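Local coordinates for protein thioredoxin reductase (Streptomyces clavuligerus, PDB 4NTD) that binds FAD and is thought to act as a dithiol oxidase of the thioredoxin reductase family, forming the disulfide bond of holomycin, at residues G225-L230 and R238-A243; D172-V177 and A249-F254; A117-V122 and S131-V136; V198-H203 and V220-G225. All blocks are in the same frame, centred on the assembly; numbering follows the deposited sequence. Where two conformers were deposited one is given.

Interaction 1: G225-L230 and R238-A243; sequences GTVKRL and RGVELA
Val227 and Val240 meet on the buried side of a beta hairpin made by the antiparallel strands 227-233 and 236-242. This side is tightly packed. The CG1 atoms of Val227 and Val240 are 3.5 Å apart, closer than methyl groups usually sit, and the two side chains cross at about a right angle. Val227 CG2 also touches Leu242 CD2 at 4.1 Å. Further along, Leu230 lies beside Val240 and points the same way, with Leu230 CD2 4.2 Å from Val240 CG2. Phe201 of strand 198-201 packs on both valines and joins the hairpin to the neighbouring parallel sheet.

The strands lose register by one residue at a classic beta bulge. Lys228 and Arg229 both face Glu241. Lys228 N donates to Glu241 O at 2.8 Å, and Arg229 N adds a weak bond to the same oxygen. Glu241 N donates in turn to Arg229 O at 3.0 Å.

The other side is polar and more loosely held. Lys228 runs alongside Glu241. In the conformers given, Lys228 NZ stays 4.2 Å from Glu241 OE2, beyond a salt bridge, while Arg229 forms one. The guanidinium and carboxylate planes are 75° apart, so the grip is not a flat two-oxygen pair. Glu241 OE1 alone takes Arg229 NE at 2.7 Å, met 54° out of the carboxylate plane, with a weak second bond from Arg229 NH2.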
loop_
_atom_site.group_PDB
_atom_site.type_symbol
_atom_site.label_atom_id
_atom_site.label_comp_id
_atom_site.label_asym_id
_atom_site.label_seq_id
_atom_site.Cartn_x
_atom_site.Cartn_y
_atom_site.Cartn_z
ATOM N N GLY A 225 -31.860 -16.351 20.387
ATOM C CA GLY A 225 -31.511 -17.706 20.809
ATOM C C GLY A 225 -30.024 -17.991 20.763
ATOM O O GLY A 225 -29.292 -17.417 19.959
ATOM N N THR A 226 -29.579 -18.889 21.637
ATOM C CA THR A 226 -28.198 -19.353 21.633
ATOM C C THR A 226 -27.964 -20.236 20.404
ATOM O O THR A 226 -28.699 -21.191 20.171
ATOM C CB THR A 226 -27.876 -20.147 22.918
ATOM O OG1 THR A 226 -28.158 -19.335 24.065
ATOM C CG2 THR A 226 -26.412 -20.580 22.953
ATOM N N VAL A 227 -26.955 -19.887 19.613
ATOM C CA VAL A 227 -26.542 -20.672 18.456
ATOM C C VAL A 227 -25.815 -21.923 18.951
ATOM O O VAL A 227 -24.844 -21.817 19.701
ATOM C CB VAL A 227 -25.613 -19.856 17.528
ATOM C CG1 VAL A 227 -25.076 -20.722 16.394
ATOM C CG2 VAL A 227 -26.344 -18.639 16.975
ATOM N N LYS A 228 -26.293 -23.094 18.525
ATOM C CA LYS A 228 -25.730 -24.370 18.961
ATOM C C LYS A 228 -24.606 -24.846 18.037
ATOM O O LYS A 228 -23.551 -25.264 18.511
ATOM C CB LYS A 228 -26.833 -25.431 19.040
ATOM C CG LYS A 228 -26.384 -26.756 19.641
ATOM C CD LYS A 228 -27.498 -27.790 19.629
ATOM C CE LYS A 228 -26.943 -29.192 19.833
ATOM N NZ LYS A 228 -28.004 -30.183 20.167
ATOM N N ARG A 229 -24.852 -24.798 16.730
ATOM C CA ARG A 229 -23.901 -25.311 15.742
ATOM C C ARG A 229 -24.194 -24.768 14.350
ATOM O O ARG A 229 -25.299 -24.295 14.076
ATOM C CB ARG A 229 -23.946 -26.848 15.691
ATOM C CG ARG A 229 -25.183 -27.427 15.005
ATOM C CD ARG A 229 -25.152 -28.948 14.921
ATOM N NE ARG A 229 -26.441 -29.491 14.492
ATOM C CZ ARG A 229 -26.644 -30.148 13.352
ATOM N NH1 ARG A 229 -25.640 -30.368 12.514
ATOM N NH2 ARG A 229 -27.858 -30.596 13.056
ATOM N N LEU A 230 -23.195 -24.854 13.477
ATOM C CA LEU A 230 -23.401 -24.645 12.056
ATOM C C LEU A 230 -23.790 -26.006 11.489
ATOM O O LEU A 230 -23.200 -27.023 11.857
ATOM C CB LEU A 230 -22.125 -24.146 11.380
ATOM C CG LEU A 230 -21.532 -22.837 11.900
ATOM C CD1 LEU A 230 -20.319 -22.455 11.067
ATOM C CD2 LEU A 230 -22.562 -21.717 11.896
ATOM N N ARG A 238 -25.341 -25.383 5.380
ATOM C CA ARG A 238 -26.773 -25.363 5.083
ATOM C C ARG A 238 -27.546 -24.398 5.971
ATOM O O ARG A 238 -28.621 -23.936 5.589
ATOM C CB ARG A 238 -27.363 -26.763 5.254
ATOM C CG ARG A 238 -26.654 -27.842 4.456
ATOM C CD ARG A 238 -26.666 -27.538 2.968
ATOM N NE ARG A 238 -26.104 -28.636 2.190
ATOM C CZ ARG A 238 -26.141 -28.715 0.862
ATOM N NH1 ARG A 238 -26.707 -27.755 0.135
ATOM N NH2 ARG A 238 -25.598 -29.762 0.254
ATOM N N GLY A 239 -27.018 -24.107 7.156
ATOM C CA GLY A 239 -27.687 -23.190 8.067
ATOM C C GLY A 239 -27.124 -23.156 9.471
ATOM O O GLY A 239 -26.010 -23.622 9.726
ATOM N N VAL A 240 -27.919 -22.590 10.374
ATOM C CA VAL A 240 -27.543 -22.385 11.764
ATOM C C VAL A 240 -28.615 -23.015 12.643
ATOM O O VAL A 240 -29.803 -22.758 12.449
ATOM C CB VAL A 240 -27.437 -20.876 12.081
ATOM C CG1 VAL A 240 -27.074 -20.642 13.540
ATOM C CG2 VAL A 240 -26.413 -20.215 11.165
ATOM N N GLU A 241 -28.197 -23.846 13.596
ATOM C CA GLU A 241 -29.121 -24.470 14.542
ATOM C C GLU A 241 -29.064 -23.741 15.880
ATOM O O GLU A 241 -27.981 -23.409 16.368
ATOM C CB GLU A 241 -28.790 -25.951 14.736
ATOM C CG GLU A 241 -29.755 -26.678 15.665
ATOM C CD GLU A 241 -29.553 -28.182 15.694
ATOM O OE1 GLU A 241 -29.045 -28.745 14.704
ATOM O OE2 GLU A 241 -29.915 -28.808 16.713
ATOM N N LEU A 242 -30.236 -23.505 16.467
ATOM C CA LEU A 242 -30.355 -22.797 17.742
ATOM C C LEU A 242 -30.554 -23.776 18.903
ATOM O O LEU A 242 -30.820 -24.958 18.685
ATOM C CB LEU A 242 -31.516 -21.802 17.680
ATOM C CG LEU A 242 -31.445 -20.776 16.544
ATOM C CD1 LEU A 242 -32.746 -19.995 16.440
ATOM C CD2 LEU A 242 -30.266 -19.834 16.736
ATOM N N ALA A 243 -30.434 -23.263 20.130
ATOM C CA ALA A 243 -30.401 -24.078 21.367
ATOM C C ALA A 243 -31.454 -25.179 21.484
ATOM O O ALA A 243 -31.141 -26.283 21.936
ATOM C CB ALA A 243 -30.456 -23.177 22.595
#

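Interaction 2: D172-V177 and A249-F254; sequences DQPLGV and ARSTVF
Leu175, Gly176 and Val177 run parallel to Thr252, Val253 and Phe254, with strand axes 27° apart. The backbones are joined by a ladder of three bonds. Ser251 N donates to Pro174 O, Gly176 N to Thr252 O at 2.9 Å, and Phe254 N to Gly176 O at 2.7 Å. Gly176 sits where a CB would press against Arg250 CG and Val253 CG2.

Arg250 carries much of the side-chain contact. Its chain bends at chi2 (-75°) and again at chi3, and the guanidinium folds back over Pro174. Pro174 CB lies over the centre of one face, 3.5 Å from Arg250 CZ. At the edge, Arg250 NH1 donates to Leu175 O at 2.9 Å; this oxygen is in the guanidinium plane, but the donor stands 51° above the carbonyl plane. NH1 also forms a salt bridge with Asp197. An alanine in place of Arg250 would probably cost Asp197 this positive partner and Leu175 O this donor, and open a gap over Pro174 CB.

Near the start of the contact, Ser251 OG donates to Gln173 OE1 at 2.8 Å, on a lone pair in the amide plane. On the face that carries Leu175, Thr252 and Phe254, Leu175 and Thr252 lie side by side, with Leu175 CD2 3.9 Å from Thr252 CB. Leu175 CD1 approaches Phe254 CE2 at 4.3 Å. Phe254 also packs on Leu160, His187 and Leu191, and its side chain is about 6 Å from that of Cys162, which binds glutathione covalently. Parallel strands paired in this way are typical of a Rossmann-like sheet, here probably that of the domain that binds NADPH in thioredoxin reductases.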
loop_
_atom_site.group_PDB
_atom_site.type_symbol
_atom_site.label_atom_id
_atom_site.label_comp_id
_atom_site.label_asym_id
_atom_site.label_seq_id
_atom_site.Cartn_x
_atom_site.Cartn_y
_atom_site.Cartn_z
ATOM N N ASP A 172 -26.205 -11.421 -3.127
ATOM C CA ASP A 172 -27.632 -11.772 -3.161
ATOM C C ASP A 172 -27.996 -13.119 -2.520
ATOM O O ASP A 172 -29.137 -13.568 -2.643
ATOM C CB ASP A 172 -28.170 -11.729 -4.601
ATOM C CG ASP A 172 -27.893 -10.406 -5.291
ATOM O OD1 ASP A 172 -28.150 -9.348 -4.681
ATOM O OD2 ASP A 172 -27.420 -10.421 -6.447
ATOM N N GLN A 173 -27.051 -13.758 -1.833
ATOM C CA GLN A 173 -27.321 -15.042 -1.185
ATOM C C GLN A 173 -27.862 -14.831 0.232
ATOM O O GLN A 173 -27.759 -13.732 0.776
ATOM C CB GLN A 173 -26.061 -15.905 -1.142
ATOM C CG GLN A 173 -25.559 -16.319 -2.516
ATOM C CD GLN A 173 -24.396 -17.293 -2.455
ATOM O OE1 GLN A 173 -24.188 -17.974 -1.449
ATOM N NE2 GLN A 173 -23.632 -17.368 -3.541
ATOM N N PRO A 174 -28.453 -15.884 0.831
ATOM C CA PRO A 174 -28.899 -15.777 2.223
ATOM C C PRO A 174 -27.717 -15.805 3.194
ATOM O O PRO A 174 -27.134 -16.867 3.438
ATOM C CB PRO A 174 -29.815 -17.002 2.407
ATOM C CG PRO A 174 -30.059 -17.542 1.038
ATOM C CD PRO A 174 -28.862 -17.162 0.226
ATOM N N LEU A 175 -27.370 -14.636 3.727
ATOM C CA LEU A 175 -26.206 -14.481 4.598
ATOM C C LEU A 175 -26.626 -14.394 6.059
ATOM O O LEU A 175 -27.663 -13.814 6.381
ATOM C CB LEU A 175 -25.425 -13.217 4.232
ATOM C CG LEU A 175 -25.134 -12.974 2.750
ATOM C CD1 LEU A 175 -24.299 -11.714 2.585
ATOM C CD2 LEU A 175 -24.438 -14.169 2.117
ATOM N N GLY A 176 -25.811 -14.970 6.938
ATOM C CA GLY A 176 -26.023 -14.862 8.378
ATOM C C GLY A 176 -24.840 -14.200 9.057
ATOM O O GLY A 176 -23.721 -14.236 8.543
ATOM N N VAL A 177 -25.096 -13.580 10.207
ATOM C CA VAL A 177 -24.045 -13.022 11.057
ATOM C C VAL A 177 -24.261 -13.520 12.483
ATOM O O VAL A 177 -25.358 -13.389 13.021
ATOM C CB VAL A 177 -24.065 -11.480 11.057
ATOM C CG1 VAL A 177 -22.945 -10.926 11.931
ATOM C CG2 VAL A 177 -23.951 -10.947 9.635
ATOM N N ALA A 249 -31.993 -21.699 7.615
ATOM C CA ALA A 249 -31.170 -21.997 6.453
ATOM C C ALA A 249 -30.421 -20.745 5.991
ATOM O O ALA A 249 -31.001 -19.662 5.895
ATOM C CB ALA A 249 -32.022 -22.563 5.327
ATOM N N ARG A 250 -29.123 -20.914 5.744
ATOM C CA ARG A 250 -28.239 -19.866 5.226
ATOM C C ARG A 250 -27.212 -20.553 4.325
ATOM O O ARG A 250 -26.891 -21.721 4.539
ATOM C CB ARG A 250 -27.494 -19.154 6.363
ATOM C CG ARG A 250 -28.336 -18.332 7.334
ATOM C CD ARG A 250 -28.802 -17.003 6.748
ATOM N NE ARG A 250 -30.153 -17.065 6.198
ATOM C CZ ARG A 250 -30.809 -16.036 5.666
ATOM N NH1 ARG A 250 -30.245 -14.831 5.590
ATOM N NH2 ARG A 250 -32.041 -16.213 5.201
ATOM N N SER A 251 -26.693 -19.840 3.329
ATOM C CA SER A 251 -25.630 -20.383 2.472
ATOM C C SER A 251 -24.240 -20.012 2.996
ATOM O O SER A 251 -23.274 -20.751 2.791
ATOM C CB SER A 251 -25.789 -19.882 1.036
ATOM O OG SER A 251 -25.448 -18.511 0.937
ATOM N N THR A 252 -24.150 -18.860 3.657
ATOM C CA THR A 252 -22.881 -18.318 4.137
ATOM C C THR A 252 -23.108 -17.600 5.465
ATOM O O THR A 252 -24.101 -16.889 5.624
ATOM C CB THR A 252 -22.299 -17.310 3.124
ATOM O OG1 THR A 252 -22.396 -17.843 1.798
ATOM C CG2 THR A 252 -20.842 -16.996 3.438
ATOM N N VAL A 253 -22.193 -17.792 6.413
ATOM C CA VAL A 253 -22.277 -17.137 7.717
ATOM C C VAL A 253 -20.996 -16.346 7.977
ATOM O O VAL A 253 -19.896 -16.813 7.676
ATOM C CB VAL A 253 -22.539 -18.159 8.847
ATOM C CG1 VAL A 253 -22.417 -17.512 10.220
ATOM C CG2 VAL A 253 -23.924 -18.771 8.688
ATOM N N PHE A 254 -21.158 -15.140 8.514
ATOM C CA PHE A 254 -20.039 -14.263 8.827
ATOM C C PHE A 254 -19.893 -14.058 10.332
ATOM O O PHE A 254 -20.874 -14.082 11.079
ATOM C CB PHE A 254 -20.212 -12.903 8.142
ATOM C CG PHE A 254 -19.981 -12.937 6.656
ATOM C CD1 PHE A 254 -18.776 -12.507 6.117
ATOM C CD2 PHE A 254 -20.971 -13.390 5.795
ATOM C CE1 PHE A 254 -18.561 -12.531 4.749
ATOM C CE2 PHE A 254 -20.761 -13.419 4.427
ATOM C CZ PHE A 254 -19.555 -12.989 3.902
#

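Interaction 3: A117-V122 and S131-V136; sequences APRFTV and STRRVV
Ser131 meets Arg119 on the Thr121 and Ser131 face of a beta hairpin, strands 119-124 and 129-132. Ser131 OG is anti to the backbone N (chi1 -176°) and accepts from Arg119 NH1 at 2.8 Å, close to the guanidinium plane. A water links the same OG to Thr121 OG1.

Thr132 pairs with Phe120 through two backbone bonds, Phe120 N to Thr132 O at 2.8 Å and Thr132 N to Phe120 O at 2.9 Å. Its CG2 packs on Phe120 CB. Its OG1 donates to Arg134 O at 3.0 Å and braces the corner that follows.

The chain turns at Arg133. The peptide from Thr132 C to Arg133 N lies over one face of the Arg119 guanidinium. An alanine in place of Arg119 would probably leave Ser131 OG without this donor and uncover that peptide. Arg133 O sits at the rim of the Phe120 ring, 3.5 Å from its CE2. A water bridges Arg133 NE and Pro118 O, while Arg133 NH2 pairs with Glu326 and Asp327.

Arg134 is bent at chi2, and its NH1 donates to Arg133 O from above the carbonyl plane. Pro118 CG lies over one guanidinium face, offset toward the rim. Arg134 NH2 reaches Gln322 and Glu326 of helix 305-338.

Val135 lies on strand 134-137 of the FAD-domain parallel sheet. Its CG2 is 3.8 Å from Phe120 CG and 4.2 Å from Val122 CG2. Val122 in turn packs on Val106, an FAD-binding residue. The chemistry thus divides: Phe120, Val122 and Val135 make an apolar cluster, while the positive charges of Arg133 and Arg134 are probably balanced by the acids of helix 305-338.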
loop_
_atom_site.group_PDB
_atom_site.type_symbol
_atom_site.label_atom_id
_atom_site.label_comp_id
_atom_site.label_asym_id
_atom_site.label_seq_id
_atom_site.Cartn_x
_atom_site.Cartn_y
_atom_site.Cartn_z
ATOM N N ALA A 117 23.303 3.825 15.751
ATOM C CA ALA A 117 23.834 2.684 15.005
ATOM C C ALA A 117 23.246 1.387 15.560
ATOM O O ALA A 117 23.967 0.571 16.139
ATOM C CB ALA A 117 25.354 2.663 15.072
ATOM N N PRO A 118 21.924 1.196 15.386
ATOM C CA PRO A 118 21.273 0.004 15.937
ATOM C C PRO A 118 21.794 -1.308 15.357
ATOM O O PRO A 118 22.238 -1.354 14.211
ATOM C CB PRO A 118 19.793 0.181 15.560
ATOM C CG PRO A 118 19.634 1.583 15.101
ATOM C CD PRO A 118 20.979 2.086 14.686
ATOM N N ARG A 119 21.739 -2.354 16.173
ATOM C CA ARG A 119 22.008 -3.722 15.743
ATOM C C ARG A 119 21.068 -4.624 16.536
ATOM O O ARG A 119 20.624 -4.251 17.625
ATOM C CB ARG A 119 23.477 -4.085 15.992
ATOM C CG ARG A 119 23.819 -5.559 15.797
ATOM C CD ARG A 119 25.304 -5.762 15.528
ATOM N NE ARG A 119 25.712 -5.127 14.274
ATOM C CZ ARG A 119 25.666 -5.691 13.066
ATOM N NH1 ARG A 119 25.237 -6.941 12.893
ATOM N NH2 ARG A 119 26.063 -4.992 12.008
ATOM N N PHE A 120 20.741 -5.788 15.980
ATOM C CA PHE A 120 19.814 -6.719 16.623
ATOM C C PHE A 120 20.293 -8.159 16.524
ATOM O O PHE A 120 20.936 -8.540 15.547
ATOM C CB PHE A 120 18.425 -6.615 15.983
ATOM C CG PHE A 120 17.861 -5.226 15.998
ATOM C CD1 PHE A 120 17.040 -4.809 17.032
ATOM C CD2 PHE A 120 18.168 -4.330 14.983
ATOM C CE1 PHE A 120 16.526 -3.525 17.054
ATOM C CE2 PHE A 120 17.664 -3.042 15.002
ATOM C CZ PHE A 120 16.839 -2.640 16.038
ATOM N N THR A 121 19.978 -8.947 17.549
ATOM C CA THR A 121 20.139 -10.392 17.498
ATOM C C THR A 121 18.756 -11.016 17.370
ATOM O O THR A 121 17.891 -10.794 18.216
ATOM C CB THR A 121 20.838 -10.939 18.758
ATOM O OG1 THR A 121 22.125 -10.325 18.898
ATOM C CG2 THR A 121 21.018 -12.452 18.663
ATOM N N VAL A 122 18.558 -11.782 16.299
ATOM C CA VAL A 122 17.300 -12.477 16.041
ATOM C C VAL A 122 17.516 -13.955 16.354
ATOM O O VAL A 122 18.432 -14.569 15.811
ATOM C CB VAL A 122 16.862 -12.299 14.574
ATOM C CG1 VAL A 122 15.594 -13.091 14.281
ATOM C CG2 VAL A 122 16.652 -10.822 14.264
ATOM N N SER A 131 22.710 -12.023 13.504
ATOM C CA SER A 131 22.954 -10.618 13.823
ATOM C C SER A 131 22.610 -9.769 12.601
ATOM O O SER A 131 22.963 -10.130 11.483
ATOM C CB SER A 131 24.417 -10.407 14.212
ATOM O OG SER A 131 24.650 -9.070 14.615
ATOM N N THR A 132 21.923 -8.648 12.818
ATOM C CA THR A 132 21.452 -7.799 11.719
ATOM C C THR A 132 21.426 -6.316 12.095
ATOM O O THR A 132 21.308 -5.965 13.269
ATOM C CB THR A 132 20.048 -8.243 11.245
ATOM O OG1 THR A 132 19.643 -7.467 10.108
ATOM C CG2 THR A 132 19.009 -8.101 12.358
ATOM N N ARG A 133 21.531 -5.449 11.090
ATOM C CA ARG A 133 21.479 -4.003 11.319
ATOM C C ARG A 133 20.053 -3.514 11.579
ATOM O O ARG A 133 19.852 -2.585 12.363
ATOM C CB ARG A 133 22.081 -3.241 10.133
ATOM C CG ARG A 133 23.548 -3.550 9.886
ATOM C CD ARG A 133 24.087 -2.791 8.685
ATOM N NE ARG A 133 24.260 -1.369 8.963
ATOM C CZ ARG A 133 24.604 -0.456 8.054
ATOM N NH1 ARG A 133 24.804 -0.797 6.785
ATOM N NH2 ARG A 133 24.737 0.813 8.416
ATOM N N ARG A 134 19.077 -4.139 10.919
ATOM C CA ARG A 134 17.679 -3.705 10.978
ATOM C C ARG A 134 16.724 -4.895 11.003
ATOM O O ARG A 134 17.088 -6.005 10.602
ATOM C CB ARG A 134 17.350 -2.832 9.765
ATOM C CG ARG A 134 18.171 -1.556 9.641
ATOM C CD ARG A 134 17.834 -0.565 10.739
ATOM N NE ARG A 134 18.484 0.728 10.534
ATOM C CZ ARG A 134 19.733 1.031 10.890
ATOM N NH1 ARG A 134 20.522 0.137 11.482
ATOM N NH2 ARG A 134 20.203 2.249 10.644
ATOM N N VAL A 135 15.501 -4.650 11.469
ATOM C CA VAL A 135 14.446 -5.665 11.499
ATOM C C VAL A 135 13.141 -5.093 10.943
ATOM O O VAL A 135 12.772 -3.958 11.251
ATOM C CB VAL A 135 14.203 -6.183 12.935
ATOM C CG1 VAL A 135 13.035 -7.166 12.979
ATOM C CG2 VAL A 135 15.463 -6.839 13.479
ATOM N N VAL A 136 12.462 -5.886 10.114
ATOM C CA VAL A 136 11.093 -5.604 9.689
ATOM C C VAL A 136 10.207 -6.716 10.240
ATOM O O VAL A 136 10.420 -7.890 9.930
ATOM C CB VAL A 136 10.955 -5.559 8.151
ATOM C CG1 VAL A 136 9.506 -5.304 7.746
ATOM C CG2 VAL A 136 11.872 -4.494 7.563
HETATM O O HOH W 1 23.732 -0.690 11.914
HETATM O O HOH W 2 24.245 -9.523 17.193
#

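Interaction 4: V198-H203 and V220-G225; sequences VVLFRH and VPVIEG
Leu200 and Ile223 share the central backbone bond of this contact: Ile223 N donates to Leu200 O at 2.9 Å. Two more backbone bonds flank it, Leu200 N to Pro221 O and Arg202 N to Ile223 O at 3.0 Å. Where the strands end, a water takes over. It accepts from His203 N and donates to Ile223 O and Gly225 O. Val227 N is hydrogen-bonded to His203 ND1. Gly225 has phi 127°, at which a CB would be jammed against the carbonyl of Glu224.

Apolar contacts fall on two faces. On one, Val199 CG1 meets Ile223 CD1 at 3.6 Å. Val199 CG1 also lies over a face of the Phe201 ring, offset toward its rim, and Ile223 CD1 comes to 4.2 Å from Phe201 CE1. Ile223 continues onto Leu242 and Val248. The other face carries Leu200, Val220 and Val222, all packed on Leu215. That residue belongs to helix 209-217, which connects the two parallel strands in a beta-alpha-beta crossover. Leu200 CB is 4.2 Å from Val220 CG1, and Arg202 CB is 3.8 Å from Val222 CG1.

Charged contacts lie at the end of the pair. Arg202 and Glu224 form a salt bridge with their planar groups 27° apart. In the conformers given, Arg202 NH2 donates to the syn lone pair of Glu224 OE1 at 2.6 Å. Both residues have a second conformer and NE to OE2 is doubtfully short, so the exact geometry is uncertain. Arg202 NH1 turns instead to Leu205 O.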
loop_
_atom_site.group_PDB
_atom_site.type_symbol
_atom_site.label_atom_id
_atom_site.label_comp_id
_atom_site.label_asym_id
_atom_site.label_seq_id
_atom_site.Cartn_x
_atom_site.Cartn_y
_atom_site.Cartn_z
ATOM N N VAL A 198 -30.017 -10.722 4.779
ATOM C CA VAL A 198 -29.010 -10.798 5.837
ATOM C C VAL A 198 -29.717 -10.910 7.185
ATOM O O VAL A 198 -30.569 -10.085 7.505
ATOM C CB VAL A 198 -28.102 -9.551 5.847
ATOM C CG1 VAL A 198 -27.057 -9.649 6.954
ATOM C CG2 VAL A 198 -27.425 -9.372 4.496
ATOM N N VAL A 199 -29.359 -11.928 7.967
ATOM C CA VAL A 199 -29.950 -12.160 9.283
ATOM C C VAL A 199 -28.877 -12.103 10.368
ATOM O O VAL A 199 -27.798 -12.680 10.210
ATOM C CB VAL A 199 -30.650 -13.537 9.334
ATOM C CG1 VAL A 199 -31.013 -13.924 10.761
ATOM C CG2 VAL A 199 -31.889 -13.526 8.453
ATOM N N LEU A 200 -29.183 -11.415 11.467
ATOM C CA LEU A 200 -28.322 -11.408 12.647
ATOM C C LEU A 200 -28.845 -12.414 13.663
ATOM O O LEU A 200 -29.985 -12.310 14.114
ATOM C CB LEU A 200 -28.264 -10.015 13.281
ATOM C CG LEU A 200 -27.480 -9.887 14.597
ATOM C CD1 LEU A 200 -26.010 -10.224 14.400
ATOM C CD2 LEU A 200 -27.631 -8.496 15.191
ATOM N N PHE A 201 -28.008 -13.385 14.012
ATOM C CA PHE A 201 -28.296 -14.301 15.109
ATOM C C PHE A 201 -27.757 -13.640 16.374
ATOM O O PHE A 201 -26.547 -13.629 16.603
ATOM C CB PHE A 201 -27.653 -15.662 14.843
ATOM C CG PHE A 201 -28.188 -16.341 13.613
ATOM C CD1 PHE A 201 -29.322 -17.140 13.686
ATOM C CD2 PHE A 201 -27.581 -16.159 12.376
ATOM C CE1 PHE A 201 -29.830 -17.757 12.555
ATOM C CE2 PHE A 201 -28.085 -16.774 11.242
ATOM C CZ PHE A 201 -29.212 -17.574 11.331
ATOM N N ARG A 202 -28.643 -13.072 17.190
ATOM C CA ARG A 202 -28.210 -12.235 18.315
ATOM C C ARG A 202 -27.296 -12.960 19.301
ATOM O O ARG A 202 -26.356 -12.358 19.817
ATOM C CB ARG A 202 -29.397 -11.634 19.070
ATOM C CG ARG A 202 -28.969 -10.624 20.126
ATOM C CD ARG A 202 -30.148 -9.890 20.743
ATOM N NE ARG A 202 -30.879 -10.703 21.709
ATOM C CZ ARG A 202 -30.642 -10.703 23.017
ATOM N NH1 ARG A 202 -29.686 -9.937 23.525
ATOM N NH2 ARG A 202 -31.364 -11.474 23.820
ATOM N N HIS A 203 -27.572 -14.235 19.572
ATOM C CA HIS A 203 -26.688 -15.039 20.432
ATOM C C HIS A 203 -26.467 -14.384 21.808
ATOM O O HIS A 203 -25.373 -14.450 22.372
ATOM C CB HIS A 203 -25.348 -15.262 19.707
ATOM C CG HIS A 203 -24.496 -16.339 20.303
ATOM N ND1 HIS A 203 -24.940 -17.630 20.460
ATOM C CD2 HIS A 203 -23.219 -16.323 20.751
ATOM C CE1 HIS A 203 -23.981 -18.365 20.994
ATOM N NE2 HIS A 203 -22.924 -17.595 21.179
ATOM N N VAL A 220 -32.719 -5.992 8.392
ATOM C CA VAL A 220 -31.945 -7.151 8.830
ATOM C C VAL A 220 -32.697 -7.788 9.998
ATOM O O VAL A 220 -32.694 -7.236 11.101
ATOM C CB VAL A 220 -30.539 -6.725 9.314
ATOM C CG1 VAL A 220 -29.771 -7.895 9.924
ATOM C CG2 VAL A 220 -29.752 -6.101 8.173
ATOM N N PRO A 221 -33.350 -8.943 9.768
ATOM C CA PRO A 221 -34.005 -9.604 10.896
ATOM C C PRO A 221 -33.026 -10.008 11.994
ATOM O O PRO A 221 -31.883 -10.367 11.699
ATOM C CB PRO A 221 -34.634 -10.850 10.264
ATOM C CG PRO A 221 -34.820 -10.501 8.833
ATOM C CD PRO A 221 -33.669 -9.602 8.488
ATOM N N VAL A 222 -33.472 -9.932 13.245
ATOM C CA VAL A 222 -32.680 -10.392 14.378
ATOM C C VAL A 222 -33.374 -11.603 14.984
ATOM O O VAL A 222 -34.482 -11.493 15.507
ATOM C CB VAL A 222 -32.507 -9.304 15.455
ATOM C CG1 VAL A 222 -31.566 -9.780 16.556
ATOM C CG2 VAL A 222 -31.986 -8.012 14.840
ATOM N N ILE A 223 -32.718 -12.756 14.898
ATOM C CA ILE A 223 -33.262 -13.997 15.430
ATOM C C ILE A 223 -32.653 -14.245 16.807
ATOM O O ILE A 223 -31.430 -14.246 16.963
ATOM C CB ILE A 223 -33.007 -15.171 14.462
ATOM C CG1 ILE A 223 -33.740 -14.890 13.141
ATOM C CG2 ILE A 223 -33.461 -16.491 15.075
ATOM C CD1 ILE A 223 -33.609 -15.966 12.089
ATOM N N GLU A 224 -33.518 -14.435 17.802
ATOM C CA GLU A 224 -33.122 -14.654 19.199
ATOM C C GLU A 224 -32.765 -16.110 19.442
ATOM O O GLU A 224 -33.326 -16.997 18.796
ATOM C CB GLU A 224 -34.274 -14.295 20.146
ATOM C CG GLU A 224 -34.519 -12.809 20.318
ATOM C CD GLU A 224 -33.380 -12.117 21.038
ATOM O OE1 GLU A 224 -32.938 -12.633 22.085
ATOM O OE2 GLU A 224 -32.930 -11.059 20.560
ATOM N N GLY A 225 -31.860 -16.351 20.387
ATOM C CA GLY A 225 -31.511 -17.706 20.809
ATOM C C GLY A 225 -30.024 -17.991 20.763
ATOM O O GLY A 225 -29.292 -17.417 19.959
HETATM O O HOH W 3 -29.351 -16.036 17.748
#

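Overall arrangement
Interactions 1, 2 and 4 cluster on one side of the chain; interaction 3 lies on the other, its centre about 50 Å from those of 1 and 4. Interactions 2 and 4 belong to one parallel sheet, where strands 175-178 and 198-201 are neighbours. Interaction 1 is the hairpin packed against it; it shares Gly225 with interaction 4 and touches interaction 2 through Val240 and Val253. Interactions 2 and 3 are buried and come near the glutathione and FAD sites. Interactions 1 and 4 are only partly buried, away from those sites, and each has an arginine-glutamate salt bridge whose arginine was modelled in two conformers. The arginines of 2 and 3 instead bind carbonyls, a serine hydroxyl or acids elsewhere in the chain.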